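Local structure of bilirubin-inducible fluorescent protein UnaG (Anguilla japonica, 4I3B) at residues 8-13 against 38-43; 15-20 against 130-135. The protein binds unconjugated bilirubin with high affinity inside a beta-barrel and, once loaded, emits green fluorescence on excitation. One frame throughout, in Å; residues are numbered along the deposited sequence.

Overall arrangement
From the N terminus, strand 7-15 runs straight into helix 17-23, and a second helix, 28-36, leads on to strand 40-46. Contact 1 (8-13 against 38-43) closes this helical excursion by setting the first strand antiparallel to the second. Contact 2 spans almost the whole chain, joining 15-20, where the first strand gives way to helix, to the last strand at 130-135. The two loops cross, since segment 15-20 lies between 8-13 and 38-43. Strand 7-15 thus has strand 40-46 on one flank and strand 128-135 on the other. The contact centres are about 12 Å apart, and both contacts reach the bound bilirubin in the barrel.

Contact 1: 8-13 against 38-43; sequences TWKIAD and TPTLYI. With BLR (3-[5-[(Z)-(4-ethenyl-3-methyl-5-oxidanylidene-pyrrol-2-ylidene)methyl]-2-[[5-[(Z)-(3-ethenyl-4-methyl-5-oxidanylidene-pyrrol-2-ylidene)methyl]-3-(3-hydroxy-3-oxopropyl)-4-methyl-1H-pyrrol-2-yl]methyl]-4-methyl-1H-pyrrol-3-yl]propanoic acid), chain G.
Trp9 and Leu41 face each other as an antiparallel hydrogen-bonded pair: Trp9 N reaches Leu41 O at 2.9 Å, and Leu41 N returns an equal bond to Trp9 O. A third backbone bond, from Ile11 N to Pro39 O (3.1 Å), is more bent, with 143° at the hydrogen, where 38-39 has yet to become strand. Beside this bond the two branches of Ile11 separate. In the conformer described, CG1 stands anti to the backbone N (chi1 -157°) and leads to CD1, which lies 3.7 Å from Pro39 CD, while CG2 rests against CA and CB of Thr38. On the face carrying Trp9 and Leu41, the methyl CD1 of Ile43 meets the indole at Trp9 CD1 (3.8 Å), and the CB atoms of Trp9 and Leu41 touch.

This is the pairing of the first two barrel strands of the fatty-acid-binding-protein fold, in which the two-helix excursion separates them in sequence. The Trp9 face looks into the barrel: Leu41 CD1 sits 3.3 Å from bilirubin OB, and Ile43 CD1 packs on the vinyl carbon CBB at 3.7 Å.

On the other face Thr8 and Tyr42 lie side by side; in the conformer described, Thr8 OG1 is 3.5 Å from Tyr42 CD1. Farther out, Trp9 NE1 is held by Phe5 O and the indole takes a cation-pi contact from Arg136, whereas Tyr42 OH bonds to Glu56 on strand 50-56. Pro39 and Leu41 also pack on Tyr134 of strand 128-135, which itself binds bilirubin.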
ATOM      1  N   THR A   8      -6.517 -12.787   2.384  1.00 11.16           N
ATOM      2  CA  THR A   8      -5.113 -12.850   2.081  0.79  9.80           C
ATOM      3  C   THR A   8      -4.838 -12.586   0.601  1.00 11.32           C
ATOM      4  O   THR A   8      -5.630 -13.021  -0.264  1.00 10.76           O
ATOM      5  CB  THR A   8      -4.559 -14.213   2.465  0.79 12.24           C
ATOM      6  OG1 THR A   8      -4.787 -14.411   3.854  0.79 14.03           O
ATOM      7  CG2 THR A   8      -3.061 -14.296   2.181  0.79 13.19           C
ATOM      8  N   TRP A   9      -3.707 -11.898   0.339  1.00 11.62           N
ATOM      9  CA  TRP A   9      -3.253 -11.550  -0.987  1.00 12.50           C
ATOM     10  C   TRP A   9      -1.739 -11.739  -1.099  1.00 12.01           C
ATOM     11  O   TRP A   9      -0.998 -11.474  -0.150  1.00 13.26           O
ATOM     12  CB  TRP A   9      -3.536 -10.083  -1.266  1.00 10.92           C
ATOM     13  CG  TRP A   9      -4.957  -9.700  -1.339  1.00 10.78           C
ATOM     14  CD1 TRP A   9      -5.722  -9.167  -0.321  1.00  9.75           C
ATOM     15  CD2 TRP A   9      -5.803  -9.809  -2.472  1.00 10.84           C
ATOM     16  NE1 TRP A   9      -6.995  -8.913  -0.785  1.00 11.41           N
ATOM     17  CE2 TRP A   9      -7.071  -9.305  -2.098  1.00  9.57           C
ATOM     18  CE3 TRP A   9      -5.620 -10.280  -3.779  1.00 10.76           C
ATOM     19  CZ2 TRP A   9      -8.131  -9.229  -2.998  1.00 11.97           C
ATOM     20  CZ3 TRP A   9      -6.694 -10.216  -4.666  1.00 11.04           C
ATOM     21  CH2 TRP A   9      -7.921  -9.681  -4.273  1.00 11.66           C
ATOM     22  N   LYS A  10      -1.262 -12.193  -2.258  1.00 11.05           N
ATOM     23  CA  LYS A  10       0.161 -12.418  -2.498  1.00 11.93           C
ATOM     24  C   LYS A  10       0.567 -11.706  -3.776  1.00 11.65           C
ATOM     25  O   LYS A  10      -0.184 -11.702  -4.753  1.00 12.20           O
ATOM     26  CB  LYS A  10       0.454 -13.931  -2.676  1.00 18.00           C
ATOM     27  CG  LYS A  10       0.152 -14.803  -1.450  1.00 24.46           C
ATOM     28  CD  LYS A  10       0.455 -16.270  -1.732  1.00 28.63           C
ATOM     29  CE  LYS A  10       1.851 -16.448  -2.278  1.00 31.16           C
ATOM     30  NZ  LYS A  10       2.299 -17.866  -2.197  1.00 32.76           N
ATOM     31  N   ILE A  11       1.758 -11.137  -3.823  1.00 10.75           N
ATOM     32  CA  ILE A  11       2.106 -10.340  -4.996  0.55 11.42           C
ATOM     33  C   ILE A  11       2.184 -11.214  -6.229  1.00 10.88           C
ATOM     34  O   ILE A  11       2.599 -12.368  -6.172  1.00 14.15           O
ATOM     35  CB  ILE A  11       3.392  -9.492  -4.822  0.55 13.51           C
ATOM     36  CG1 ILE A  11       3.394  -8.294  -5.779  0.55 13.97           C
ATOM     37  CG2 ILE A  11       4.620 -10.315  -5.031  0.55 16.86           C
ATOM     38  CD1 ILE A  11       4.476  -7.253  -5.465  0.55 17.14           C
ATOM     39  N   ALA A  12       1.758 -10.620  -7.341  1.00 10.64           N
ATOM     40  CA  ALA A  12       1.804 -11.229  -8.654  1.00 11.82           C
ATOM     41  C   ALA A  12       2.782 -10.489  -9.582  1.00 13.59           C
ATOM     42  O   ALA A  12       3.513 -11.129 -10.325  1.00 18.00           O
ATOM     43  CB  ALA A  12       0.396 -11.236  -9.272  1.00 15.00           C
ATOM     44  N   ASP A  13       2.780  -9.158  -9.588  1.00 12.35           N
ATOM     45  CA  ASP A  13       3.681  -8.398 -10.449  1.00 13.64           C
ATOM     46  C   ASP A  13       3.871  -7.004  -9.912  1.00 10.96           C
ATOM     47  O   ASP A  13       3.099  -6.531  -9.102  1.00 11.79           O
ATOM     48  CB  ASP A  13       3.193  -8.347 -11.908  1.00 19.13           C
ATOM     49  CG  ASP A  13       1.759  -7.936 -12.031  1.00 26.43           C
ATOM     50  OD1 ASP A  13       1.405  -6.853 -11.512  1.00 29.24           O
ATOM     51  OD2 ASP A  13       0.960  -8.709 -12.632  1.00 31.65           O
ATOM     52  N   THR A  38       8.501  -9.543  -2.315  1.00 12.12           N
ATOM     53  CA  THR A  38       7.309 -10.272  -2.712  1.00 15.21           C
ATOM     54  C   THR A  38       6.362 -10.304  -1.508  1.00 14.16           C
ATOM     55  O   THR A  38       6.285 -11.287  -0.779  1.00 16.27           O
ATOM     56  CB  THR A  38       7.663 -11.676  -3.202  1.00 22.04           C
ATOM     57  OG1 THR A  38       8.458 -12.317  -2.204  1.00 24.40           O
ATOM     58  CG2 THR A  38       8.466 -11.607  -4.524  1.00 23.71           C
ATOM     59  N   PRO A  39       5.640  -9.199  -1.277  1.00 10.64           N
ATOM     60  CA  PRO A  39       4.797  -9.072  -0.085  1.00 10.33           C
ATOM     61  C   PRO A  39       3.559  -9.970  -0.053  1.00 10.65           C
ATOM     62  O   PRO A  39       3.034 -10.391  -1.080  1.00 10.94           O
ATOM     63  CB  PRO A  39       4.377  -7.609  -0.138  1.00 11.12           C
ATOM     64  CG  PRO A  39       4.441  -7.247  -1.621  1.00 11.63           C
ATOM     65  CD  PRO A  39       5.701  -7.943  -2.039  1.00 10.76           C
ATOM     66  N   THR A  40       3.109 -10.248   1.171  1.00  9.90           N
ATOM     67  CA  THR A  40       1.835 -10.892   1.454  0.87 11.63           C
ATOM     68  C   THR A  40       1.049  -9.903   2.308  1.00 10.22           C
ATOM     69  O   THR A  40       1.626  -9.268   3.221  1.00 10.56           O
ATOM     70  CB  THR A  40       2.034 -12.193   2.238  0.87 12.87           C
ATOM     71  OG1 THR A  40       2.943 -13.027   1.522  0.87 15.64           O
ATOM     72  CG2 THR A  40       0.729 -12.928   2.404  0.87 14.22           C
ATOM     73  N   LEU A  41      -0.248  -9.780   2.036  1.00 10.53           N
ATOM     74  CA  LEU A  41      -1.154  -8.931   2.803  1.00 10.22           C
ATOM     75  C   LEU A  41      -2.230  -9.768   3.447  1.00 10.50           C
ATOM     76  O   LEU A  41      -2.736 -10.711   2.825  1.00 12.58           O
ATOM     77  CB  LEU A  41      -1.860  -7.949   1.885  1.00 12.11           C
ATOM     78  CG  LEU A  41      -1.039  -7.225   0.838  1.00 11.22           C
ATOM     79  CD1 LEU A  41      -1.927  -6.402  -0.063  1.00 12.04           C
ATOM     80  CD2 LEU A  41       0.045  -6.382   1.449  1.00 11.29           C
ATOM     81  N   TYR A  42      -2.638  -9.371   4.653  1.00 11.21           N
ATOM     82  CA  TYR A  42      -3.762  -9.985   5.353  1.00 11.21           C
ATOM     83  C   TYR A  42      -4.658  -8.834   5.721  1.00  9.00           C
ATOM     84  O   TYR A  42      -4.312  -8.024   6.594  1.00 11.91           O
ATOM     85  CB  TYR A  42      -3.302 -10.717   6.617  1.00 13.15           C
ATOM     86  CG  TYR A  42      -2.201 -11.712   6.372  1.00 16.01           C
ATOM     87  CD1 TYR A  42      -2.496 -13.040   6.094  1.00 17.32           C
ATOM     88  CD2 TYR A  42      -0.864 -11.323   6.390  1.00 18.28           C
ATOM     89  CE1 TYR A  42      -1.492 -13.977   5.872  1.00 19.21           C
ATOM     90  CE2 TYR A  42       0.146 -12.236   6.134  1.00 21.24           C
ATOM     91  CZ  TYR A  42      -0.164 -13.561   5.882  1.00 19.48           C
ATOM     92  OH  TYR A  42       0.859 -14.448   5.642  1.00 22.63           O
ATOM     93  N   ILE A  43      -5.790  -8.758   5.038  1.00 11.31           N
ATOM     94  CA  ILE A  43      -6.709  -7.649   5.191  1.00 12.05           C
ATOM     95  C   ILE A  43      -7.936  -8.077   5.977  1.00 12.04           C
ATOM     96  O   ILE A  43      -8.546  -9.096   5.684  1.00 13.74           O
ATOM     97  CB  ILE A  43      -7.112  -7.146   3.808  1.00 12.49           C
ATOM     98  CG1 ILE A  43      -5.857  -6.725   3.068  1.00 12.82           C
ATOM     99  CG2 ILE A  43      -8.100  -5.976   3.915  1.00 12.18           C
ATOM    100  CD1 ILE A  43      -6.099  -6.036   1.722  1.00 13.49           C
TER
HETATM  101  CHA BLR G 201       2.994  -2.931   0.948  1.00  9.07           C
HETATM  102  NA  BLR G 201       0.655  -2.220   1.597  1.00  9.01           N
HETATM  103  C1A BLR G 201       1.974  -2.340   1.905  1.00  8.94           C
HETATM  104  C2A BLR G 201       2.209  -1.738   3.131  1.00  8.73           C
HETATM  105  C3A BLR G 201       0.984  -1.227   3.560  1.00  8.64           C
HETATM  106  C4A BLR G 201       0.036  -1.544   2.595  1.00  9.52           C
HETATM  107  CMA BLR G 201       0.721  -0.491   4.839  1.00 10.59           C
HETATM  108  CAA BLR G 201       3.522  -1.675   3.846  1.00 10.02           C
HETATM  109  CBA BLR G 201       4.178  -0.357   3.735  1.00 10.91           C
HETATM  110  CGA BLR G 201       5.467  -0.271   4.472  1.00 11.26           C
HETATM  111  O1A BLR G 201       6.159  -1.303   4.706  1.00 11.02           O
HETATM  112  O2A BLR G 201       5.808   0.896   4.885  1.00 12.11           O
HETATM  113  CHB BLR G 201      -1.392  -1.195   2.688  1.00  9.98           C
HETATM  114  NB  BLR G 201      -2.337  -2.702   0.994  1.00 10.08           N
HETATM  115  C1B BLR G 201      -2.456  -1.711   1.994  1.00 10.26           C
HETATM  116  C2B BLR G 201      -3.813  -1.352   2.105  1.00  8.31           C
HETATM  117  C3B BLR G 201      -4.544  -2.035   1.301  1.00  9.89           C
HETATM  118  C4B BLR G 201      -3.723  -2.985   0.443  1.00 10.56           C
HETATM  119  CMB BLR G 201      -4.298  -0.301   3.084  1.00 10.51           C
HETATM  120  OB  BLR G 201      -3.970  -3.772  -0.404  1.00 10.48           O
HETATM  121  CAB BLR G 201      -6.017  -1.969   1.133  1.00 11.29           C
HETATM  122  CBB BLR G 201      -6.729  -2.723   0.242  1.00 11.78           C
HETATM  123  NC  BLR G 201       8.220  -2.300   1.368  1.00 11.07           N
HETATM  124  C1C BLR G 201       9.609  -2.701   1.893  1.00 12.05           C
HETATM  125  C2C BLR G 201      10.291  -1.376   1.908  1.00 11.26           C
HETATM  126  C3C BLR G 201       9.512  -0.427   1.515  1.00  9.08           C
HETATM  127  C4C BLR G 201       8.246  -0.873   1.179  1.00 10.58           C
HETATM  128  CMC BLR G 201      11.698  -1.278   2.393  1.00 12.81           C
HETATM  129  OC  BLR G 201       9.973  -3.813   2.154  1.00 14.02           O
HETATM  130  CAC BLR G 201       9.845   1.008   1.454  1.00 10.60           C
HETATM  131  CBC BLR G 201      11.063   1.468   1.079  1.00 11.63           C
HETATM  132  CHD BLR G 201       7.179  -0.163   0.737  1.00  9.10           C
HETATM  133  ND  BLR G 201       5.243  -1.829   0.900  1.00  9.01           N
HETATM  134  C1D BLR G 201       5.801  -0.650   0.569  1.00  9.53           C
HETATM  135  C2D BLR G 201       4.731   0.174  -0.030  1.00  7.22           C
HETATM  136  C3D BLR G 201       3.573  -0.560  -0.038  1.00  8.66           C
HETATM  137  C4D BLR G 201       3.846  -1.867   0.586  1.00  8.40           C
HETATM  138  CMD BLR G 201       4.967   1.556  -0.544  1.00  9.62           C
HETATM  139  CAD BLR G 201       2.241  -0.074  -0.540  1.00  8.55           C
HETATM  140  CBD BLR G 201       1.971  -0.608  -1.933  1.00  9.06           C
HETATM  141  CGD BLR G 201       1.413  -1.983  -1.877  1.00  9.44           C
HETATM  142  O1D BLR G 201       2.019  -2.905  -2.453  1.00  9.49           O
HETATM  143  O2D BLR G 201       0.328  -2.227  -1.300  1.00  9.44           O

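Contact 2: 15-20 against 130-135. With BLR (3-[5-[(Z)-(4-ethenyl-3-methyl-5-oxidanylidene-pyrrol-2-ylidene)methyl]-2-[[5-[(Z)-(3-ethenyl-4-methyl-5-oxidanylidene-pyrrol-2-ylidene)methyl]-3-(3-hydroxy-3-oxopropyl)-4-methyl-1H-pyrrol-2-yl]methyl]-4-methyl-1H-pyrrol-3-yl]propanoic acid), chain G.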
ATOM      1  N   HIS A  15       5.795  -3.024 -11.233  1.00  9.71           N
ATOM      2  CA  HIS A  15       6.514  -2.247 -12.240  1.00  9.60           C
ATOM      3  C   HIS A  15       6.779  -0.851 -11.719  1.00  8.82           C
ATOM      4  O   HIS A  15       5.871  -0.164 -11.225  1.00  8.92           O
ATOM      5  CB  HIS A  15       5.723  -2.164 -13.550  1.00 11.42           C
ATOM      6  CG  HIS A  15       6.435  -1.406 -14.621  1.00 11.94           C
ATOM      7  ND1 HIS A  15       7.627  -1.835 -15.155  1.00 14.25           N
ATOM      8  CD2 HIS A  15       6.175  -0.209 -15.207  1.00 11.76           C
ATOM      9  CE1 HIS A  15       8.046  -0.973 -16.059  1.00 13.53           C
ATOM     10  NE2 HIS A  15       7.182   0.025 -16.113  1.00 15.33           N
ATOM     11  N   ASN A  16       8.035  -0.441 -11.877  1.00  9.12           N
ATOM     12  CA  ASN A  16       8.525   0.874 -11.551  1.00  9.49           C
ATOM     13  C   ASN A  16       8.486   1.182 -10.045  1.00  8.73           C
ATOM     14  O   ASN A  16       8.510   2.346  -9.640  1.00  9.40           O
ATOM     15  CB  ASN A  16       7.784   1.977 -12.336  1.00  9.73           C
ATOM     16  CG  ASN A  16       8.692   3.183 -12.645  1.00 10.61           C
ATOM     17  OD1 ASN A  16       9.840   3.039 -13.068  1.00 12.30           O
ATOM     18  ND2 ASN A  16       8.170   4.373 -12.408  1.00 12.28           N
ATOM     19  N   PHE A  17       8.464   0.145  -9.216  1.00  8.65           N
ATOM     20  CA  PHE A  17       8.241   0.335  -7.788  1.00  8.13           C
ATOM     21  C   PHE A  17       9.454   0.971  -7.094  1.00  8.88           C
ATOM     22  O   PHE A  17       9.305   1.903  -6.302  1.00  9.78           O
ATOM     23  CB  PHE A  17       7.829  -0.984  -7.136  1.00  8.36           C
ATOM     24  CG  PHE A  17       7.431  -0.855  -5.670  1.00  9.59           C
ATOM     25  CD1 PHE A  17       6.568   0.136  -5.223  1.00 11.87           C
ATOM     26  CD2 PHE A  17       7.938  -1.758  -4.741  1.00  9.62           C
ATOM     27  CE1 PHE A  17       6.223   0.210  -3.892  1.00 11.88           C
ATOM     28  CE2 PHE A  17       7.570  -1.681  -3.410  1.00 10.83           C
ATOM     29  CZ  PHE A  17       6.735  -0.681  -2.988  1.00 11.16           C
ATOM     30  N   GLY A  18      10.658   0.504  -7.415  1.00  8.85           N
ATOM     31  CA  GLY A  18      11.829   1.131  -6.844  1.00  9.73           C
ATOM     32  C   GLY A  18      11.937   2.595  -7.176  1.00  9.92           C
ATOM     33  O   GLY A  18      12.367   3.387  -6.339  1.00 10.63           O
ATOM     34  N   GLU A  19      11.576   2.950  -8.405  1.00  9.37           N
ATOM     35  CA  GLU A  19      11.600   4.358  -8.828  1.00 10.49           C
ATOM     36  C   GLU A  19      10.589   5.189  -8.023  1.00  9.10           C
ATOM     37  O   GLU A  19      10.886   6.309  -7.582  1.00 10.38           O
ATOM     38  CB  GLU A  19      11.313   4.446 -10.329  1.00 11.16           C
ATOM     39  CG  GLU A  19      12.436   3.870 -11.188  1.00 14.69           C
ATOM     40  CD  GLU A  19      12.416   2.337 -11.434  1.00 18.13           C
ATOM     41  OE1 GLU A  19      11.659   1.560 -10.811  1.00 16.18           O
ATOM     42  OE2 GLU A  19      13.185   1.896 -12.323  1.00 22.50           O
ATOM     43  N   TYR A  20       9.411   4.618  -7.752  1.00  9.01           N
ATOM     44  CA  TYR A  20       8.423   5.260  -6.892  1.00  8.88           C
ATOM     45  C   TYR A  20       8.997   5.440  -5.491  1.00  8.38           C
ATOM     46  O   TYR A  20       8.876   6.514  -4.882  1.00  8.39           O
ATOM     47  CB  TYR A  20       7.126   4.435  -6.858  1.00  9.82           C
ATOM     48  CG  TYR A  20       6.199   4.938  -5.790  1.00  9.21           C
ATOM     49  CD1 TYR A  20       5.371   6.019  -6.023  1.00 10.48           C
ATOM     50  CD2 TYR A  20       6.186   4.369  -4.512  1.00 10.18           C
ATOM     51  CE1 TYR A  20       4.552   6.501  -5.024  1.00  9.04           C
ATOM     52  CE2 TYR A  20       5.373   4.855  -3.512  1.00 11.60           C
ATOM     53  CZ  TYR A  20       4.561   5.904  -3.761  1.00 10.31           C
ATOM     54  OH  TYR A  20       3.763   6.374  -2.738  1.00 12.06           O
ATOM     55  N   ALA A 130       3.864   4.000 -10.381  1.00  8.28           N
ATOM     56  CA  ALA A 130       4.201   2.574 -10.308  1.00  8.11           C
ATOM     57  C   ALA A 130       2.904   1.781 -10.174  1.00  8.09           C
ATOM     58  O   ALA A 130       1.844   2.361  -9.872  1.00  8.92           O
ATOM     59  CB  ALA A 130       5.146   2.276  -9.158  1.00  9.09           C
ATOM     60  N   VAL A 131       3.003   0.479 -10.383  1.00  8.31           N
ATOM     61  CA  VAL A 131       1.873  -0.393 -10.232  0.58  8.46           C
ATOM     62  C   VAL A 131       2.328  -1.720  -9.654  1.00  8.98           C
ATOM     63  O   VAL A 131       3.410  -2.229  -9.986  1.00 10.48           O
ATOM     64  CB  VAL A 131       1.140  -0.626 -11.564  0.58  9.98           C
ATOM     65  CG1 VAL A 131       0.332   0.594 -11.937  0.58 18.68           C
ATOM     66  CG2 VAL A 131       2.134  -1.072 -12.687  0.58  8.66           C
ATOM     67  N   ARG A 132       1.506  -2.256  -8.757  1.00  8.02           N
ATOM     68  CA  ARG A 132       1.677  -3.611  -8.283  1.00  9.01           C
ATOM     69  C   ARG A 132       0.338  -4.310  -8.343  1.00  9.11           C
ATOM     70  O   ARG A 132      -0.706  -3.674  -8.237  1.00 10.71           O
ATOM     71  CB  ARG A 132       2.242  -3.647  -6.868  1.00  9.89           C
ATOM     72  CG  ARG A 132       3.398  -2.671  -6.663  1.00  9.93           C
ATOM     73  CD  ARG A 132       3.853  -2.748  -5.226  1.00 14.68           C
ATOM     74  NE  ARG A 132       4.904  -3.735  -5.036  1.00 12.44           N
ATOM     75  CZ  ARG A 132       5.379  -4.108  -3.833  1.00 11.69           C
ATOM     76  NH1 ARG A 132       4.848  -3.689  -2.674  1.00 12.37           N
ATOM     77  NH2 ARG A 132       6.408  -4.930  -3.783  1.00 12.60           N
ATOM     78  N   SER A 133       0.368  -5.619  -8.529  1.00  9.22           N
ATOM     79  CA  SER A 133      -0.828  -6.471  -8.560  0.56  9.23           C
ATOM     80  C   SER A 133      -0.616  -7.643  -7.622  1.00  9.86           C
ATOM     81  O   SER A 133       0.489  -8.196  -7.582  1.00 12.03           O
ATOM     82  CB  SER A 133      -1.081  -7.063  -9.959  0.56 13.85           C
ATOM     83  OG  SER A 133      -1.192  -6.079 -10.963  0.56 14.17           O
ATOM     84  N   TYR A 134      -1.686  -8.030  -6.928  1.00  9.55           N
ATOM     85  CA  TYR A 134      -1.700  -9.185  -6.038  1.00 10.17           C
ATOM     86  C   TYR A 134      -2.776 -10.180  -6.462  1.00 10.45           C
ATOM     87  O   TYR A 134      -3.821  -9.794  -6.999  1.00 11.74           O
ATOM     88  CB  TYR A 134      -2.016  -8.757  -4.607  1.00 11.33           C
ATOM     89  CG  TYR A 134      -0.993  -7.865  -3.962  1.00  9.93           C
ATOM     90  CD1 TYR A 134      -0.916  -6.500  -4.241  1.00  9.27           C
ATOM     91  CD2 TYR A 134      -0.170  -8.379  -2.975  1.00 10.41           C
ATOM     92  CE1 TYR A 134       0.014  -5.698  -3.567  1.00  9.42           C
ATOM     93  CE2 TYR A 134       0.736  -7.604  -2.321  1.00 10.15           C
ATOM     94  CZ  TYR A 134       0.811  -6.257  -2.602  1.00  9.93           C
ATOM     95  OH  TYR A 134       1.750  -5.499  -1.931  1.00 10.11           O
ATOM     96  N   ARG A 135      -2.529 -11.452  -6.178  0.51 11.62           N
ATOM     97  CA  ARG A 135      -3.489 -12.511  -6.443  0.51 10.91           C
ATOM     98  C   ARG A 135      -3.890 -13.161  -5.130  0.51 11.67           C
ATOM     99  O   ARG A 135      -3.218 -12.993  -4.128  0.51 11.12           O
ATOM    100  CB  ARG A 135      -2.852 -13.560  -7.345  0.51 12.27           C
ATOM    101  CG  ARG A 135      -1.738 -14.313  -6.678  0.51 12.76           C
ATOM    102  CD  ARG A 135      -1.230 -15.428  -7.583  0.51 13.40           C
ATOM    103  NE  ARG A 135      -0.063 -16.069  -7.008  0.51 13.07           N
ATOM    104  CZ  ARG A 135      -0.106 -17.059  -6.123  0.51 14.70           C
ATOM    105  NH1 ARG A 135      -1.260 -17.536  -5.676  0.51 13.50           N
ATOM    106  NH2 ARG A 135       1.019 -17.571  -5.668  0.51 17.21           N
TER
HETATM  107  CHA BLR G 201       2.994  -2.931   0.948  1.00  9.07           C
HETATM  108  NA  BLR G 201       0.655  -2.220   1.597  1.00  9.01           N
HETATM  109  C1A BLR G 201       1.974  -2.340   1.905  1.00  8.94           C
HETATM  110  C2A BLR G 201       2.209  -1.738   3.131  1.00  8.73           C
HETATM  111  C3A BLR G 201       0.984  -1.227   3.560  1.00  8.64           C
HETATM  112  C4A BLR G 201       0.036  -1.544   2.595  1.00  9.52           C
HETATM  113  CMA BLR G 201       0.721  -0.491   4.839  1.00 10.59           C
HETATM  114  CAA BLR G 201       3.522  -1.675   3.846  1.00 10.02           C
HETATM  115  CBA BLR G 201       4.178  -0.357   3.735  1.00 10.91           C
HETATM  116  CGA BLR G 201       5.467  -0.271   4.472  1.00 11.26           C
HETATM  117  O1A BLR G 201       6.159  -1.303   4.706  1.00 11.02           O
HETATM  118  O2A BLR G 201       5.808   0.896   4.885  1.00 12.11           O
HETATM  119  CHB BLR G 201      -1.392  -1.195   2.688  1.00  9.98           C
HETATM  120  NB  BLR G 201      -2.337  -2.702   0.994  1.00 10.08           N
HETATM  121  C1B BLR G 201      -2.456  -1.711   1.994  1.00 10.26           C
HETATM  122  C2B BLR G 201      -3.813  -1.352   2.105  1.00  8.31           C
HETATM  123  C3B BLR G 201      -4.544  -2.035   1.301  1.00  9.89           C
HETATM  124  C4B BLR G 201      -3.723  -2.985   0.443  1.00 10.56           C
HETATM  125  CMB BLR G 201      -4.298  -0.301   3.084  1.00 10.51           C
HETATM  126  OB  BLR G 201      -3.970  -3.772  -0.404  1.00 10.48           O
HETATM  127  CAB BLR G 201      -6.017  -1.969   1.133  1.00 11.29           C
HETATM  128  CBB BLR G 201      -6.729  -2.723   0.242  1.00 11.78           C
HETATM  129  NC  BLR G 201       8.220  -2.300   1.368  1.00 11.07           N
HETATM  130  C1C BLR G 201       9.609  -2.701   1.893  1.00 12.05           C
HETATM  131  C2C BLR G 201      10.291  -1.376   1.908  1.00 11.26           C
HETATM  132  C3C BLR G 201       9.512  -0.427   1.515  1.00  9.08           C
HETATM  133  C4C BLR G 201       8.246  -0.873   1.179  1.00 10.58           C
HETATM  134  CMC BLR G 201      11.698  -1.278   2.393  1.00 12.81           C
HETATM  135  OC  BLR G 201       9.973  -3.813   2.154  1.00 14.02           O
HETATM  136  CAC BLR G 201       9.845   1.008   1.454  1.00 10.60           C
HETATM  137  CBC BLR G 201      11.063   1.468   1.079  1.00 11.63           C
HETATM  138  CHD BLR G 201       7.179  -0.163   0.737  1.00  9.10           C
HETATM  139  ND  BLR G 201       5.243  -1.829   0.900  1.00  9.01           N
HETATM  140  C1D BLR G 201       5.801  -0.650   0.569  1.00  9.53           C
HETATM  141  C2D BLR G 201       4.731   0.174  -0.030  1.00  7.22           C
HETATM  142  C3D BLR G 201       3.573  -0.560  -0.038  1.00  8.66           C
HETATM  143  C4D BLR G 201       3.846  -1.867   0.586  1.00  8.40           C
HETATM  144  CMD BLR G 201       4.967   1.556  -0.544  1.00  9.62           C
HETATM  145  CAD BLR G 201       2.241  -0.074  -0.540  1.00  8.55           C
HETATM  146  CBD BLR G 201       1.971  -0.608  -1.933  1.00  9.06           C
HETATM  147  CGD BLR G 201       1.413  -1.983  -1.877  1.00  9.44           C
HETATM  148  O1D BLR G 201       2.019  -2.905  -2.453  1.00  9.49           O
HETATM  149  O2D BLR G 201       0.328  -2.227  -1.300  1.00  9.44           O
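The bilirubin pocket is lined here by Phe17, at the start of the first helix, and by Arg132 and Tyr134 of the last barrel strand. The Arg132 guanidinium lies flat on one face of the Phe17 ring in a cation-pi stack, planes 17° apart and centres 3.8 Å apart, with Phe17 CE2 over the middle of the guanidinium. Arg132 CD adds a CH-pi contact almost on the ring normal. A bend at chi3 (91°) turns NE out of line with the preceding chain, to 3.6 Å from Phe17 CD2. Phe17 turns an edge to the pigment, its CZ 3.7 Å from C2D.

Next along the strand from Arg132, Val131 forms an antiparallel hydrogen-bonded pair with His15 through His15 N to Val131 O (2.8 Å) and Val131 N to His15 O (3.1 Å). The Ala130 methyl tucks into the first helical turn, 3.7 Å from Tyr20 CB and close to the carbonyl oxygens of His15 and Asn16.

One propionate oxygen, O1D, receives both Arg132 NH1 (2.9 Å) and Tyr134 OH (2.7 Å), while Arg132 NH2 bonds to Thr37. With one face on Phe17 and two nitrogens engaged, the guanidinium is restrained in rotation, and its positive charge would be expected to stabilise the propionate as a carboxylate.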